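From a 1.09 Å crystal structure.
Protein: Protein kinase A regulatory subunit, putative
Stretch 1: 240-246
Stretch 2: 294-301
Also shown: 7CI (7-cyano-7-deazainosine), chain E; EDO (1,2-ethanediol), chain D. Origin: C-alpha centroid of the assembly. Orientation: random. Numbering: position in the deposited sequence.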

# COMPACT_ATOMS: atom_id res chain seq x y z
N ASN A 240 -14.38 -4.09 7.41
CA ASN A 240 -15.23 -4.45 8.54
C ASN A 240 -14.58 -5.46 9.47
O ASN A 240 -15.24 -5.94 10.41
N ASN A 241 -13.31 -5.76 9.28
CA ASN A 241 -12.50 -6.52 10.24
C ASN A 241 -13.11 -7.87 10.60
O ASN A 241 -13.34 -8.20 11.77
N HIS A 242 -13.30 -8.70 9.57
CA HIS A 242 -13.80 -10.05 9.80
C HIS A 242 -13.14 -11.01 8.81
O HIS A 242 -12.55 -10.59 7.81
N ARG A 243 -13.24 -12.30 9.10
CA ARG A 243 -12.73 -13.32 8.18
C ARG A 243 -13.58 -13.36 6.92
O ARG A 243 -14.68 -12.83 6.86
N THR A 244 -13.06 -14.00 5.89
CA THR A 244 -13.75 -13.98 4.60
C THR A 244 -15.08 -14.71 4.68
O THR A 244 -15.22 -15.76 5.31
N VAL A 245 -16.08 -14.12 4.03
CA VAL A 245 -17.45 -14.57 4.09
C VAL A 245 -17.92 -15.16 2.79
O VAL A 245 -19.10 -15.53 2.67
N ALA A 246 -17.05 -15.27 1.79
CA ALA A 246 -17.40 -15.91 0.54
C ALA A 246 -16.14 -16.47 -0.10
O ALA A 246 -15.04 -15.99 0.15
N GLY A 294 -24.64 -11.20 11.94
CA GLY A 294 -23.40 -11.45 12.65
C GLY A 294 -22.68 -12.71 12.22
O GLY A 294 -21.95 -13.29 13.02
N ALA A 295 -22.81 -13.11 10.96
CA ALA A 295 -22.36 -14.40 10.48
C ALA A 295 -20.88 -14.41 10.08
O ALA A 295 -20.51 -14.89 9.00
N ALA A 296 -20.02 -13.90 10.95
CA ALA A 296 -18.58 -13.96 10.73
C ALA A 296 -17.89 -13.68 12.06
O ALA A 296 -18.50 -13.16 13.00
N GLN A 297 -16.62 -14.03 12.13
CA GLN A 297 -15.80 -13.70 13.28
C GLN A 297 -14.73 -12.68 12.92
O GLN A 297 -14.40 -12.48 11.74
N PRO A 298 -14.15 -12.02 13.93
CA PRO A 298 -13.20 -10.95 13.66
C PRO A 298 -11.94 -11.40 12.95
O PRO A 298 -11.52 -12.56 13.01
N SER A 299 -11.31 -10.41 12.33
CA SER A 299 -9.98 -10.51 11.74
C SER A 299 -9.43 -9.09 11.62
O SER A 299 -10.08 -8.24 11.00
N TYR A 300 -8.25 -8.84 12.17
CA TYR A 300 -7.66 -7.51 12.17
C TYR A 300 -6.35 -7.53 11.38
O TYR A 300 -5.70 -8.56 11.24
N VAL A 301 -5.98 -6.34 10.88
CA VAL A 301 -4.72 -6.20 10.18
C VAL A 301 -3.58 -6.57 11.12
O VAL A 301 -3.63 -6.34 12.34

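What holds the two loops together? A single beta bridge pairs His-242 with Pro-298, their CA atoms 4.0 Å apart. Ser-299 N donates to Asn-241 O at 3.1 Å, and Arg-243 N donates to Gln-297 O at 2.9 Å, so the side chains pack around a backbone clasp.

Which side chains point in? Val-245 (m) points toward the other stretch and sets CG1 3.6 Å from CB of Ala-296, which points back. Ser-299 (t) also points toward its partner, placing CB 3.5 Å from His-242 C, while its OG is satisfied elsewhere in the structure. His-242 (p) points away overall; its ND1 donates to Arg-243 O at 2.8 Å, a nearly straight bond.

How do the longer side chains join? Arg-243 (m, then t) and Gln-297 (p, then t) both leave sideways, yet their aliphatic parts meet, Arg-243 CD lying 3.5 Å from Gln-297 CG. Asn-241 (m) brings CG to 3.8 Å from CD1 of Tyr-300 (m).

What do waters and bound groups add? One water links Asn-241 OD1 to Val-301 N; another links Arg-243 NH1 to Pro-298 O. Ethanediol O1 accepts from Gln-297 N at 2.9 Å. The 7-cyano-7-deazainosine O4 receives weak bonds from Val-245 N and Ala-246 N, each at 3.3 Å.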

# COMPACT_ATOMS: atom_id res chain seq x y z
CB ASN A 240 -16.60 -4.90 8.02
CG ASN A 240 -17.37 -3.74 7.42
OD1 ASN A 240 -17.32 -2.62 7.95
ND2 ASN A 240 -18.09 -3.99 6.34
CB ASN A 241 -12.25 -5.68 11.50
CG ASN A 241 -11.35 -4.52 11.25
OD1 ASN A 241 -10.32 -4.64 10.59
ND2 ASN A 241 -11.73 -3.37 11.77
CB HIS A 242 -15.34 -10.12 9.71
CG HIS A 242 -15.90 -9.62 8.41
ND1 HIS A 242 -15.79 -10.33 7.23
CD2 HIS A 242 -16.55 -8.48 8.10
CE1 HIS A 242 -16.34 -9.63 6.25
NE2 HIS A 242 -16.82 -8.51 6.75
CB ARG A 243 -12.66 -14.68 8.88
CG ARG A 243 -11.68 -14.72 10.04
CD ARG A 243 -11.60 -16.07 10.69
NE ARG A 243 -10.82 -17.05 9.94
CZ ARG A 243 -9.52 -17.26 10.10
NH1 ARG A 243 -8.80 -16.52 10.91
NH2 ARG A 243 -8.92 -18.22 9.41
CB THR A 244 -12.88 -14.57 3.49
OG1 THR A 244 -12.54 -15.90 3.84
CG2 THR A 244 -11.61 -13.76 3.27
CB VAL A 245 -18.38 -13.44 4.59
CG1 VAL A 245 -18.14 -13.19 6.07
CG2 VAL A 245 -18.12 -12.15 3.81
CB ALA A 246 -18.02 -14.91 -0.43
CB ALA A 295 -23.22 -14.84 9.29
CB ALA A 296 -18.13 -12.93 9.71
CB GLN A 297 -15.16 -14.95 13.93
CG GLN A 297 -13.98 -15.51 13.17
CD GLN A 297 -13.46 -16.80 13.77
OE1 GLN A 297 -13.60 -17.87 13.16
NE2 GLN A 297 -12.86 -16.72 14.92
CB PRO A 298 -12.86 -10.43 15.06
CG PRO A 298 -14.08 -10.71 15.86
CD PRO A 298 -14.54 -12.04 15.35
CB SER A 299 -10.05 -11.13 10.35
OG SER A 299 -8.81 -11.03 9.68
CB TYR A 300 -7.40 -7.03 13.60
CG TYR A 300 -8.68 -6.90 14.39
CD1 TYR A 300 -9.45 -5.75 14.32
CD2 TYR A 300 -9.14 -7.94 15.18
CE1 TYR A 300 -10.62 -5.64 15.02
CE2 TYR A 300 -10.32 -7.83 15.90
CZ TYR A 300 -11.05 -6.69 15.80
OH TYR A 300 -12.22 -6.58 16.51
CB VAL A 301 -4.57 -4.76 9.65
CG1 VAL A 301 -4.43 -3.77 10.79
CG2 VAL A 301 -3.40 -4.66 8.68
C1 7CI E . -16.64 -10.61 -2.00
N1 7CI E . -18.04 -10.70 -1.44
O1 7CI E . -15.90 -11.75 -1.60
C2 7CI E . -19.11 -10.21 -2.05
N2 7CI E . -19.21 -9.60 -3.25
O2 7CI E . -15.00 -8.95 -2.41
C3 7CI E . -20.44 -9.28 -3.69
N3 7CI E . -21.57 -9.48 -2.88
O3 7CI E . -14.11 -9.14 0.10
C4 7CI E . -21.48 -10.06 -1.65
N4 7CI E . -20.96 -11.95 2.08
C5 7CI E . -20.22 -10.48 -1.19
O5 7CI E . -22.55 -10.16 -0.98
C6 7CI E . -19.71 -11.17 -0.01
C7 7CI E . -18.35 -11.27 -0.25
C8 7CI E . -20.40 -11.59 1.13
C9 7CI E . -15.90 -9.43 -1.48
C10 7CI E . -15.25 -9.96 -0.30
C11 7CI E . -14.78 -11.34 -0.82
C12 7CI E . -14.52 -12.41 0.32
O4 7CI E . -15.58 -12.40 1.22
C1 EDO D . -16.13 -15.88 8.46
O1 EDO D . -15.94 -15.77 9.88
C2 EDO D . -17.40 -16.68 8.15
O2 EDO D . -17.40 -17.96 8.80
O HOH W 1 -7.79 -4.09 11.14
O HOH W 2 -9.37 -14.16 12.36